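Side-chain contact in protein (superoxide dismutase) (Aquifex pyrophilus, PDB 1COJ), which destroys superoxide anion radicals, dismutating them to hydrogen peroxide and molecular oxygen at a bound iron ion: residues Q14-E17 / G18-N21. Sequence-based numbering, arbitrary orientation.
Sequences QNLE and GISN
Leu16 and Ile19 meet round a tight, water-bridged chain reversal at the entrance to helix 21-47, within the alpha-hairpin domain. The evidence for the reversal is that 14-17 and 18-21 run 162° apart, with the CA atoms of Leu16 and Ile19 only 5.3 Å from each other. Backbone angles at Glu17 and Gly18 approximate a type II beta turn; at Gly18 any side chain would collide with the preceding carbonyl.

The side chains of Leu16 and Ile19 run alongside each other with their ends heading in one direction. Leu16 CG stands anti to its own carbonyl carbon (chi1 -60°), from where CD1 reaches Ile19 CB at 4.0 Å. Leu16 CB also rests 3.4 Å from Ile19 O. Ile24 of the helix touches both side chains, and Ala183 packs on Ile19, whose side chain is about 7 Å from that of the iron ligand His27.

A water also joins the two limbs, accepting from Leu16 N (2.9 Å) and donating to Ile19 O. Farther along, Gln14 bends at chi2, bringing its amide across that of Asn21, the two planes nearly perpendicular at 86°. A second water lies 2.9 Å from Gln14 OE1 and also near Asn21 O, but other acceptors compete for its protons and neither bond is assured. An alanine in place of Gln14 would probably leave the Asn21 amide without the group that crosses it and break the water bridge to Asn21 O.

Ser20 N-caps the helix through OG, which bonds Gln23 N and also Asp172. Ile19 N, buried with no partner, is 3.9 Å from Leu16 O, too far for the usual N-H...O bond that closes a beta turn; at this end of the turn, a water and apolar contact stand in for that missing backbone bond.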
loop_
_atom_site.group_PDB
_atom_site.type_symbol
_atom_site.label_atom_id
_atom_site.label_comp_id
_atom_site.label_asym_id
_atom_site.label_seq_id
_atom_site.Cartn_x
_atom_site.Cartn_y
_atom_site.Cartn_z
ATOM N N GLN A 14 17.885 -24.441 -14.561
ATOM C CA GLN A 14 18.874 -25.264 -13.886
ATOM C C GLN A 14 20.261 -24.956 -14.433
ATOM O O GLN A 14 20.425 -24.657 -15.613
ATOM C CB GLN A 14 18.557 -26.747 -14.086
ATOM C CG GLN A 14 18.598 -27.575 -12.806
ATOM C CD GLN A 14 17.558 -27.131 -11.787
ATOM O OE1 GLN A 14 17.815 -26.261 -10.957
ATOM N NE2 GLN A 14 16.375 -27.715 -11.863
ATOM N N ASN A 15 21.246 -24.983 -13.544
ATOM C CA ASN A 15 22.643 -24.738 -13.866
ATOM C C ASN A 15 22.885 -23.351 -14.451
ATOM O O ASN A 15 23.703 -23.186 -15.358
ATOM C CB ASN A 15 23.186 -25.825 -14.803
ATOM C CG ASN A 15 23.068 -27.217 -14.215
ATOM O OD1 ASN A 15 23.186 -27.405 -13.010
ATOM N ND2 ASN A 15 22.820 -28.199 -15.065
ATOM N N LEU A 16 22.182 -22.352 -13.927
ATOM C CA LEU A 16 22.356 -20.981 -14.397
ATOM C C LEU A 16 23.729 -20.460 -13.987
ATOM O O LEU A 16 24.327 -20.925 -13.022
ATOM C CB LEU A 16 21.262 -20.064 -13.836
ATOM C CG LEU A 16 19.808 -20.405 -14.177
ATOM C CD1 LEU A 16 18.872 -19.424 -13.493
ATOM C CD2 LEU A 16 19.614 -20.367 -15.679
ATOM N N GLU A 17 24.218 -19.482 -14.728
ATOM C CA GLU A 17 25.514 -18.883 -14.469
ATOM C C GLU A 17 25.346 -17.729 -13.465
ATOM O O GLU A 17 24.870 -16.653 -13.815
ATOM C CB GLU A 17 26.103 -18.371 -15.787
ATOM C CG GLU A 17 27.539 -17.899 -15.706
ATOM C CD GLU A 17 28.062 -17.440 -17.055
ATOM O OE1 GLU A 17 27.897 -18.185 -18.051
ATOM O OE2 GLU A 17 28.634 -16.331 -17.119
ATOM N N GLY A 18 25.730 -17.967 -12.216
ATOM C CA GLY A 18 25.618 -16.933 -11.199
ATOM C C GLY A 18 24.409 -17.079 -10.296
ATOM O O GLY A 18 24.275 -16.357 -9.310
ATOM N N ILE A 19 23.505 -17.982 -10.652
ATOM C CA ILE A 19 22.313 -18.233 -9.853
ATOM C C ILE A 19 22.261 -19.747 -9.654
ATOM O O ILE A 19 21.970 -20.504 -10.582
ATOM C CB ILE A 19 21.038 -17.713 -10.559
ATOM C CG1 ILE A 19 21.153 -16.200 -10.801
ATOM C CG2 ILE A 19 19.813 -17.997 -9.695
ATOM C CD1 ILE A 19 20.015 -15.599 -11.603
ATOM N N SER A 20 22.591 -20.184 -8.447
ATOM C CA SER A 20 22.645 -21.599 -8.116
ATOM C C SER A 20 21.321 -22.347 -8.100
ATOM O O SER A 20 20.244 -21.747 -8.029
ATOM C CB SER A 20 23.320 -21.780 -6.762
ATOM O OG SER A 20 22.458 -21.380 -5.709
ATOM N N ASN A 21 21.421 -23.675 -8.129
ATOM C CA ASN A 21 20.243 -24.540 -8.083
ATOM C C ASN A 21 19.657 -24.458 -6.689
ATOM O O ASN A 21 18.447 -24.591 -6.499
ATOM C CB ASN A 21 20.615 -25.993 -8.410
ATOM C CG ASN A 21 21.066 -26.170 -9.841
ATOM O OD1 ASN A 21 21.791 -27.103 -10.182
ATOM N ND2 ASN A 21 20.569 -25.319 -10.701
HETATM O O HOH W 1 16.959 -26.299 -8.218
HETATM O O HOH W 2 20.613 -22.729 -11.568
#